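Hypothetical protein (Parabacteroides merdae, PDB 4OO3) is a putative oxidoreductase that probably binds a nicotinamide dinucleotide in a Rossmann fold, though its substrate and reaction are unknown. Local coordinates at residues L159-S164 with F232-I237; K13-D18 with E81-E86; V27-Y32 with G394-F399. One frame throughout, in Å; residues are numbered along the deposited sequence.

Interaction 1: residues L159-S164 with F232-I237; sequences LQRELS and FPDQII
The guanidinium group of Arg161 is met by two consecutive residues of the opposing turn in two different ways. Pro233 lies over one of its faces, off-centre toward the rim, with CB 3.6 Å from Arg161 NH1. At the edge, near the guanidinium plane, sits the carboxylate of Asp234: Arg161 NH2 donates to Asp234 OD1 over 3.1 Å with an N-H...O angle of 165°, forming a salt bridge. The bond is nearly straight, yet the two planes stand 62° apart and the donor reaches OD1 from well above the carboxylate plane. Water 1, also at the edge, accepts from Asp234 N at 2.7 Å and only weakly from Arg161 NH1. The stronger partner of NH1 is the carbonyl of Trp229, whose indole makes a cation-pi contact with the same arginine.

Two parts of the C-terminal region meet here. Helix 155-164 rests on the large mixed sheet, where Leu163 packs on Leu342 and Val344; the facing loop leaves helix 220-231 through a type II beta turn, Phe232 to Gln235, closed by Gln235 N to Phe232 O at 3.0 Å. Asp234 takes the third position of this turn with positive phi, and it is from there that its carboxylate meets the arginine. Arg161 spans the gap because CG is anti to the backbone N (chi1 178°) and the chain stays extended as far as NE. One turn on, Ser164 OG donates to Arg161 O at 2.8 Å; its hydrogen bond to Glu230 O is weak.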
loop_
_atom_site.group_PDB
_atom_site.type_symbol
_atom_site.label_atom_id
_atom_site.label_comp_id
_atom_site.label_asym_id
_atom_site.label_seq_id
_atom_site.Cartn_x
_atom_site.Cartn_y
_atom_site.Cartn_z
ATOM N N LEU A 159 12.262 -11.353 -2.226
ATOM C CA LEU A 159 13.347 -12.027 -2.946
ATOM C C LEU A 159 14.022 -11.088 -3.942
ATOM O O LEU A 159 15.225 -11.174 -4.175
ATOM C CB LEU A 159 12.839 -13.301 -3.635
ATOM C CG LEU A 159 12.490 -14.435 -2.667
ATOM C CD1 LEU A 159 11.744 -15.564 -3.357
ATOM C CD2 LEU A 159 13.743 -14.969 -1.994
ATOM N N GLN A 160 13.240 -10.185 -4.514
ATOM C CA GLN A 160 13.755 -9.188 -5.437
ATOM C C GLN A 160 14.757 -8.293 -4.702
ATOM O O GLN A 160 15.884 -8.104 -5.159
ATOM C CB GLN A 160 12.606 -8.359 -6.006
ATOM C CG GLN A 160 12.687 -8.128 -7.499
ATOM C CD GLN A 160 11.622 -7.177 -7.992
ATOM O OE1 GLN A 160 10.796 -6.696 -7.222
ATOM N NE2 GLN A 160 11.640 -6.896 -9.280
ATOM N N ARG A 161 14.345 -7.763 -3.553
ATOM C CA ARG A 161 15.230 -6.979 -2.683
ATOM C C ARG A 161 16.517 -7.740 -2.354
ATOM O O ARG A 161 17.610 -7.179 -2.457
ATOM C CB ARG A 161 14.495 -6.602 -1.389
ATOM C CG ARG A 161 15.299 -5.820 -0.349
ATOM C CD ARG A 161 14.351 -5.319 0.731
ATOM N NE ARG A 161 14.989 -5.024 2.016
ATOM C CZ ARG A 161 15.059 -3.821 2.598
ATOM N NH1 ARG A 161 14.551 -2.732 2.030
ATOM N NH2 ARG A 161 15.654 -3.701 3.773
ATOM N N GLU A 162 16.378 -9.007 -1.964
ATOM C CA GLU A 162 17.532 -9.826 -1.579
ATOM C C GLU A 162 18.501 -10.029 -2.725
ATOM O O GLU A 162 19.701 -9.812 -2.566
ATOM C CB GLU A 162 17.104 -11.189 -1.023
ATOM C CG GLU A 162 17.407 -11.351 0.461
ATOM C CD GLU A 162 18.884 -11.552 0.743
ATOM O OE1 GLU A 162 19.544 -12.316 0.005
ATOM O OE2 GLU A 162 19.388 -10.954 1.712
ATOM N N LEU A 163 17.966 -10.434 -3.878
ATOM C CA LEU A 163 18.782 -10.710 -5.054
ATOM C C LEU A 163 19.492 -9.464 -5.585
ATOM O O LEU A 163 20.623 -9.554 -6.066
ATOM C CB LEU A 163 17.931 -11.344 -6.155
ATOM C CG LEU A 163 17.420 -12.764 -5.889
ATOM C CD1 LEU A 163 16.584 -13.233 -7.069
ATOM C CD2 LEU A 163 18.558 -13.736 -5.637
ATOM N N SER A 164 18.830 -8.312 -5.491
ATOM C CA SER A 164 19.386 -7.054 -5.983
ATOM C C SER A 164 20.596 -6.587 -5.179
ATOM O O SER A 164 21.420 -5.828 -5.689
ATOM C CB SER A 164 18.322 -5.959 -5.973
ATOM O OG SER A 164 18.038 -5.509 -4.654
ATOM N N PHE A 232 16.752 0.612 -3.035
ATOM C CA PHE A 232 17.628 1.404 -2.163
ATOM C C PHE A 232 17.453 0.985 -0.699
ATOM O O PHE A 232 17.134 1.819 0.156
ATOM C CB PHE A 232 17.339 2.904 -2.335
ATOM C CG PHE A 232 17.408 3.378 -3.762
ATOM C CD1 PHE A 232 16.322 3.225 -4.608
ATOM C CD2 PHE A 232 18.563 3.965 -4.256
ATOM C CE1 PHE A 232 16.382 3.650 -5.926
ATOM C CE2 PHE A 232 18.633 4.397 -5.567
ATOM C CZ PHE A 232 17.542 4.239 -6.405
ATOM N N PRO A 233 17.698 -0.309 -0.395
ATOM C CA PRO A 233 17.356 -0.835 0.928
ATOM C C PRO A 233 17.945 -0.012 2.074
ATOM O O PRO A 233 19.141 0.241 2.102
ATOM C CB PRO A 233 17.951 -2.252 0.926
ATOM C CG PRO A 233 18.228 -2.579 -0.502
ATOM C CD PRO A 233 18.479 -1.274 -1.189
ATOM N N ASP A 234 17.086 0.426 2.987
ATOM C CA ASP A 234 17.506 1.121 4.206
ATOM C C ASP A 234 18.269 2.438 3.975
ATOM O O ASP A 234 18.831 2.986 4.915
ATOM C CB ASP A 234 18.334 0.180 5.095
ATOM C CG ASP A 234 17.558 -1.050 5.528
ATOM O OD1 ASP A 234 16.323 -1.074 5.359
ATOM O OD2 ASP A 234 18.182 -1.994 6.052
ATOM N N GLN A 235 18.283 2.940 2.744
ATOM C CA GLN A 235 18.872 4.248 2.452
ATOM C C GLN A 235 17.838 5.338 2.709
ATOM O O GLN A 235 16.686 5.223 2.278
ATOM C CB GLN A 235 19.341 4.325 1.000
ATOM C CG GLN A 235 20.403 3.299 0.634
ATOM C CD GLN A 235 20.757 3.345 -0.835
ATOM O OE1 GLN A 235 20.870 4.418 -1.421
ATOM N NE2 GLN A 235 20.925 2.177 -1.443
ATOM N N ILE A 236 18.261 6.391 3.408
ATOM C CA ILE A 236 17.412 7.540 3.697
ATOM C C ILE A 236 17.280 8.371 2.434
ATOM O O ILE A 236 18.280 8.825 1.896
ATOM C CB ILE A 236 18.009 8.404 4.827
ATOM C CG1 ILE A 236 18.074 7.586 6.124
ATOM C CG2 ILE A 236 17.197 9.680 5.023
ATOM C CD1 ILE A 236 18.620 8.330 7.319
ATOM N N ILE A 237 16.056 8.555 1.947
ATOM C CA ILE A 237 15.817 9.365 0.751
ATOM C C ILE A 237 15.454 10.783 1.187
ATOM O O ILE A 237 14.486 10.976 1.930
ATOM C CB ILE A 237 14.672 8.796 -0.119
ATOM C CG1 ILE A 237 14.860 7.292 -0.405
ATOM C CG2 ILE A 237 14.540 9.581 -1.422
ATOM C CD1 ILE A 237 16.091 6.936 -1.213
HETATM O O HOH W 1 14.416 0.444 3.313
#

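Interaction 2: residues K13-D18 with E81-E86; sequences KLITLD and EKMLAE
Ile15, Leu17 and Met83, the residues that touch, share no polar bond across the contact; within the two segments the shortest polar bond is Glu86 N to Lys82 O, at 2.9 Å, which belongs to the helical turn presenting Met83. On the strand side, the backbone of Ile15 is bonded to Val91 and Ile93 of the neighbouring strand. The join itself is made by side-chain carbon and selenium.

This is the packing of a Rossmann fold, in which a helix covers one face of a parallel sheet. Strand 14-17 lies inside the six-stranded sheet, and helix 79-86 belongs to the crossover from strand 70-75 to strand 91-94. Ile15 and Leu17 face that helix, whereas Thr16 between them points away and packs on Val39 and Gln28.

Met83, a selenomethionine in this crystal, extends from the helix toward the strand and meets both strand residues. Its CG is anti to the backbone N, which carries the chain toward the strand, and bends at chi2 (-102°) and chi3 (-95°) then fold the terminal methyl over Leu17. There CE fits against the forked end of the leucine, 3.4 Å from Leu17 CD2 and 3.7 Å from Leu17 CD1; the first distance is tighter than usual van der Waals contact. Ile15 meets the earlier part of the chain, its CG2 branch lying 3.7 Å from Met83 CG, while its CD1 comes within 4.1 Å of Met83 SE. Tyr42 of the adjacent strand and Thr108 of helix 98-110 also touch Met83. The hydroxyl of Tyr42 is hydrogen-bonded to Glu86 OE1, a polar link between the same helix and the sheet.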
loop_
_atom_site.group_PDB
_atom_site.type_symbol
_atom_site.label_atom_id
_atom_site.label_comp_id
_atom_site.label_asym_id
_atom_site.label_seq_id
_atom_site.Cartn_x
_atom_site.Cartn_y
_atom_site.Cartn_z
ATOM N N LYS A 13 -4.632 1.015 23.420
ATOM C CA LYS A 13 -6.068 1.275 23.454
ATOM C C LYS A 13 -6.500 1.905 22.147
ATOM O O LYS A 13 -6.230 3.081 21.907
ATOM C CB LYS A 13 -6.419 2.217 24.605
ATOM C CG LYS A 13 -6.605 1.531 25.946
ATOM C CD LYS A 13 -5.549 1.927 26.953
ATOM C CE LYS A 13 -5.812 1.256 28.292
ATOM N NZ LYS A 13 -5.241 2.043 29.416
ATOM N N LEU A 14 -7.201 1.136 21.322
ATOM C CA LEU A 14 -7.533 1.557 19.960
ATOM C C LEU A 14 -8.712 2.522 19.870
ATOM O O LEU A 14 -9.726 2.350 20.531
ATOM C CB LEU A 14 -7.854 0.348 19.070
ATOM C CG LEU A 14 -6.783 -0.711 18.837
ATOM C CD1 LEU A 14 -7.289 -1.722 17.814
ATOM C CD2 LEU A 14 -5.475 -0.080 18.391
ATOM N N ILE A 15 -8.551 3.530 19.023
ATOM C CA ILE A 15 -9.640 4.381 18.588
ATOM C C ILE A 15 -9.813 4.138 17.104
ATOM O O ILE A 15 -8.850 4.176 16.363
ATOM C CB ILE A 15 -9.310 5.871 18.763
ATOM C CG1 ILE A 15 -9.009 6.192 20.228
ATOM C CG2 ILE A 15 -10.455 6.721 18.233
ATOM C CD1 ILE A 15 -8.386 7.556 20.439
ATOM N N THR A 16 -11.033 3.903 16.662
ATOM C CA THR A 16 -11.273 3.769 15.242
ATOM C C THR A 16 -12.053 4.985 14.791
ATOM O O THR A 16 -13.177 5.188 15.215
ATOM C CB THR A 16 -12.018 2.466 14.935
ATOM O OG1 THR A 16 -11.335 1.381 15.577
ATOM C CG2 THR A 16 -12.066 2.218 13.427
ATOM N N LEU A 17 -11.434 5.805 13.947
ATOM C CA LEU A 17 -12.007 7.085 13.554
ATOM C C LEU A 17 -12.524 7.046 12.124
ATOM O O LEU A 17 -11.750 6.867 11.181
ATOM C CB LEU A 17 -10.962 8.180 13.691
ATOM C CG LEU A 17 -11.418 9.591 13.313
ATOM C CD1 LEU A 17 -12.519 10.095 14.233
ATOM C CD2 LEU A 17 -10.210 10.504 13.338
ATOM N N ASP A 18 -13.834 7.230 11.980
ATOM C CA ASP A 18 -14.498 7.288 10.685
ATOM C C ASP A 18 -14.015 6.190 9.735
ATOM O O ASP A 18 -13.481 6.481 8.670
ATOM C CB ASP A 18 -14.295 8.674 10.068
ATOM C CG ASP A 18 -15.168 8.912 8.840
ATOM O OD1 ASP A 18 -16.196 8.228 8.678
ATOM O OD2 ASP A 18 -14.822 9.799 8.034
ATOM N N GLU A 81 -14.879 15.866 17.184
ATOM C CA GLU A 81 -14.926 16.711 18.368
ATOM C C GLU A 81 -15.043 15.873 19.657
ATOM O O GLU A 81 -14.348 16.156 20.640
ATOM C CB GLU A 81 -16.089 17.700 18.202
ATOM C CG GLU A 81 -16.391 18.627 19.362
ATOM C CD GLU A 81 -17.559 19.549 19.048
ATOM O OE1 GLU A 81 -17.455 20.319 18.070
ATOM O OE2 GLU A 81 -18.580 19.506 19.767
ATOM N N LYS A 82 -15.889 14.836 19.639
ATOM C CA LYS A 82 -16.072 13.946 20.807
ATOM C C LYS A 82 -14.842 13.091 21.092
ATOM O O LYS A 82 -14.448 12.924 22.241
ATOM C CB LYS A 82 -17.297 13.027 20.637
ATOM C CG LYS A 82 -18.603 13.629 21.126
ATOM C CD LYS A 82 -18.689 13.644 22.646
ATOM C CE LYS A 82 -19.820 14.534 23.139
ATOM N NZ LYS A 82 -21.164 13.980 22.800
HETATM N N MSE A 83 -14.247 12.541 20.045
HETATM C CA MSE A 83 -13.038 11.734 20.185
HETATM C C MSE A 83 -11.936 12.518 20.845
HETATM O O MSE A 83 -11.296 12.046 21.785
HETATM C CB MSE A 83 -12.569 11.271 18.812
HETATM C CG MSE A 83 -11.536 10.160 18.932
HETATM SE SE MSE A 83 -9.746 10.912 18.619
HETATM C CE MSE A 83 -9.792 10.424 16.728
ATOM N N LEU A 84 -11.712 13.735 20.360
ATOM C CA LEU A 84 -10.641 14.573 20.876
ATOM C C LEU A 84 -10.924 14.981 22.311
ATOM O O LEU A 84 -10.004 15.063 23.115
ATOM C CB LEU A 84 -10.450 15.808 19.989
ATOM C CG LEU A 84 -9.945 15.497 18.578
ATOM C CD1 LEU A 84 -10.069 16.708 17.667
ATOM C CD2 LEU A 84 -8.511 15.002 18.620
ATOM N N ALA A 85 -12.199 15.212 22.626
ATOM C CA ALA A 85 -12.616 15.610 23.972
ATOM C C ALA A 85 -12.467 14.491 24.991
ATOM O O ALA A 85 -12.060 14.724 26.125
ATOM C CB ALA A 85 -14.061 16.082 23.950
ATOM N N GLU A 86 -12.812 13.275 24.585
ATOM C CA GLU A 86 -12.833 12.150 25.506
ATOM C C GLU A 86 -11.455 11.521 25.672
ATOM O O GLU A 86 -11.164 10.984 26.727
ATOM C CB GLU A 86 -13.871 11.120 25.052
ATOM C CG GLU A 86 -15.285 11.675 25.137
ATOM C CD GLU A 86 -16.372 10.677 24.784
ATOM O OE1 GLU A 86 -16.081 9.601 24.209
ATOM O OE2 GLU A 86 -17.540 10.990 25.090
#

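Interaction 3: residues V27-Y32 with G394-F399; sequences VQKVSY and GHEAHF
Glu396 and Phe399, one helical turn apart, meet Lys29 and Val27 from the beginning of helix 395-412, for which Gly394 is the N-cap residue. His395 comes first and turns elsewhere, its NE2 hydrogen-bonded to His23 NE2. Glu396 follows, extended beyond CG, with Lys29 NZ donating to Glu396 OE1 at 3.1 Å and more weakly to Glu396 OE2 at 3.4 Å. The ammonium approaches OE1 on the syn side, 24° out of the carboxylate plane. A bend in the lysine at chi2 (83°) brings it across the glutamate at about a right angle.

The Lys29-Glu396 salt bridge joins two regions of the chain. Segment 27-32 follows helix 22-26, which comes directly after the first strand of the Rossmann sheet, while helix 395-412 belongs to the C-terminal region.

Phe399, the last residue of the segment, is buried. Its CG is anti to the backbone N (chi1 -168°), directing the ring at Val27, whose CG2 sits at the ring edge, 3.7 Å from Phe399 CE1. The backbone N of Val27 approaches the same CE1 obliquely. His23 and Leu26 also pack against this ring.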
loop_
_atom_site.group_PDB
_atom_site.type_symbol
_atom_site.label_atom_id
_atom_site.label_comp_id
_atom_site.label_asym_id
_atom_site.label_seq_id
_atom_site.Cartn_x
_atom_site.Cartn_y
_atom_site.Cartn_z
ATOM N N VAL A 27 -7.132 -4.603 11.090
ATOM C CA VAL A 27 -6.246 -4.398 12.236
ATOM C C VAL A 27 -6.653 -5.277 13.417
ATOM O O VAL A 27 -5.800 -5.741 14.175
ATOM C CB VAL A 27 -6.245 -2.915 12.685
ATOM C CG1 VAL A 27 -5.540 -2.739 14.023
ATOM C CG2 VAL A 27 -5.587 -2.039 11.623
ATOM N N GLN A 28 -7.957 -5.496 13.562
ATOM C CA GLN A 28 -8.521 -6.252 14.674
ATOM C C GLN A 28 -8.861 -7.702 14.315
ATOM O O GLN A 28 -9.524 -8.395 15.090
ATOM C CB GLN A 28 -9.779 -5.542 15.173
ATOM C CG GLN A 28 -9.522 -4.166 15.748
ATOM C CD GLN A 28 -10.796 -3.518 16.240
ATOM O OE1 GLN A 28 -11.540 -4.102 17.038
ATOM N NE2 GLN A 28 -11.071 -2.316 15.754
ATOM N N LYS A 29 -8.408 -8.155 13.149
ATOM C CA LYS A 29 -8.612 -9.539 12.701
ATOM C C LYS A 29 -8.075 -10.557 13.709
ATOM O O LYS A 29 -8.621 -11.658 13.830
ATOM C CB LYS A 29 -7.938 -9.745 11.337
ATOM C CG LYS A 29 -8.067 -11.135 10.718
ATOM C CD LYS A 29 -9.386 -11.310 9.986
ATOM C CE LYS A 29 -9.392 -12.568 9.134
ATOM N NZ LYS A 29 -10.386 -12.482 8.029
ATOM N N VAL A 30 -7.002 -10.205 14.417
ATOM C CA VAL A 30 -6.444 -11.098 15.436
ATOM C C VAL A 30 -6.239 -10.375 16.757
ATOM O O VAL A 30 -6.100 -9.151 16.795
ATOM C CB VAL A 30 -5.118 -11.764 14.981
ATOM C CG1 VAL A 30 -5.235 -12.294 13.556
ATOM C CG2 VAL A 30 -3.958 -10.798 15.073
ATOM N N SER A 31 -6.195 -11.156 17.830
ATOM C CA SER A 31 -6.166 -10.629 19.189
ATOM C C SER A 31 -4.740 -10.483 19.728
ATOM O O SER A 31 -4.252 -11.341 20.459
ATOM C CB SER A 31 -6.970 -11.551 20.110
ATOM O OG SER A 31 -8.228 -11.857 19.542
ATOM N N TYR A 32 -4.082 -9.383 19.387
ATOM C CA TYR A 32 -2.741 -9.101 19.917
ATOM C C TYR A 32 -2.851 -8.812 21.423
ATOM O O TYR A 32 -3.667 -7.985 21.830
ATOM C CB TYR A 32 -2.098 -7.921 19.175
ATOM C CG TYR A 32 -2.146 -8.050 17.668
ATOM C CD1 TYR A 32 -1.213 -8.830 16.986
ATOM C CD2 TYR A 32 -3.134 -7.409 16.924
ATOM C CE1 TYR A 32 -1.252 -8.961 15.605
ATOM C CE2 TYR A 32 -3.184 -7.532 15.543
ATOM C CZ TYR A 32 -2.238 -8.307 14.887
ATOM O OH TYR A 32 -2.289 -8.449 13.518
ATOM N N GLY A 394 -0.507 -14.616 1.661
ATOM C CA GLY A 394 -1.685 -13.812 1.304
ATOM C C GLY A 394 -1.732 -12.427 1.928
ATOM O O GLY A 394 -0.970 -12.104 2.850
ATOM N N HIS A 395 -2.657 -11.612 1.432
ATOM C CA HIS A 395 -2.741 -10.198 1.819
ATOM C C HIS A 395 -2.962 -9.929 3.313
ATOM O O HIS A 395 -2.305 -9.065 3.899
ATOM C CB HIS A 395 -3.854 -9.502 1.039
ATOM C CG HIS A 395 -4.034 -8.072 1.427
ATOM N ND1 HIS A 395 -3.079 -7.114 1.174
ATOM C CD2 HIS A 395 -5.032 -7.446 2.091
ATOM C CE1 HIS A 395 -3.486 -5.953 1.650
ATOM N NE2 HIS A 395 -4.673 -6.125 2.202
ATOM N N GLU A 396 -3.902 -10.643 3.919
ATOM C CA GLU A 396 -4.234 -10.411 5.321
ATOM C C GLU A 396 -3.047 -10.689 6.235
ATOM O O GLU A 396 -2.793 -9.929 7.168
ATOM C CB GLU A 396 -5.439 -11.245 5.732
ATOM C CG GLU A 396 -6.701 -10.819 5.004
ATOM C CD GLU A 396 -7.947 -11.459 5.563
ATOM O OE1 GLU A 396 -7.834 -12.461 6.294
ATOM O OE2 GLU A 396 -9.042 -10.950 5.261
ATOM N N ALA A 397 -2.313 -11.759 5.952
ATOM C CA ALA A 397 -1.076 -12.061 6.670
ATOM C C ALA A 397 -0.040 -10.951 6.475
ATOM O O ALA A 397 0.667 -10.594 7.414
ATOM C CB ALA A 397 -0.509 -13.394 6.211
ATOM N N HIS A 398 0.034 -10.394 5.266
ATOM C CA HIS A 398 0.938 -9.266 5.013
ATOM C C HIS A 398 0.548 -8.055 5.854
ATOM O O HIS A 398 1.414 -7.334 6.343
ATOM C CB HIS A 398 0.970 -8.856 3.533
ATOM C CG HIS A 398 1.443 -9.937 2.616
ATOM N ND1 HIS A 398 0.932 -10.114 1.348
ATOM C CD2 HIS A 398 2.371 -10.909 2.787
ATOM C CE1 HIS A 398 1.523 -11.148 0.777
ATOM N NE2 HIS A 398 2.403 -11.646 1.628
ATOM N N PHE A 399 -0.756 -7.835 5.992
ATOM C CA PHE A 399 -1.291 -6.711 6.758
ATOM C C PHE A 399 -1.020 -6.897 8.252
ATOM O O PHE A 399 -0.648 -5.949 8.946
ATOM C CB PHE A 399 -2.793 -6.595 6.492
ATOM C CG PHE A 399 -3.416 -5.323 6.993
ATOM C CD1 PHE A 399 -3.806 -5.199 8.318
ATOM C CD2 PHE A 399 -3.656 -4.268 6.123
ATOM C CE1 PHE A 399 -4.393 -4.033 8.776
ATOM C CE2 PHE A 399 -4.243 -3.100 6.579
ATOM C CZ PHE A 399 -4.614 -2.984 7.905
#

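In the fold
From the N terminus, strand 14-17 opens interaction 2, and segment 27-32 opens interaction 3 soon afterwards. Interaction 2 closes at helix 79-86, within the Rossmann fold, while the loop of interaction 3 is still open, so the two cross. They also touch in space, Leu14 CD1 lying 3.9 Å from Gln28 CG. The chain then enters the C-terminal region, where interaction 1 opens at helix 155-164 and closes at 232-237, wholly within the long span that ends when helix 395-412 returns to 27-32. Interactions 1 and 2 lie on opposite sides of the chain's centre, about 37 Å apart between centres; interaction 3 ties together the two regions they occupy.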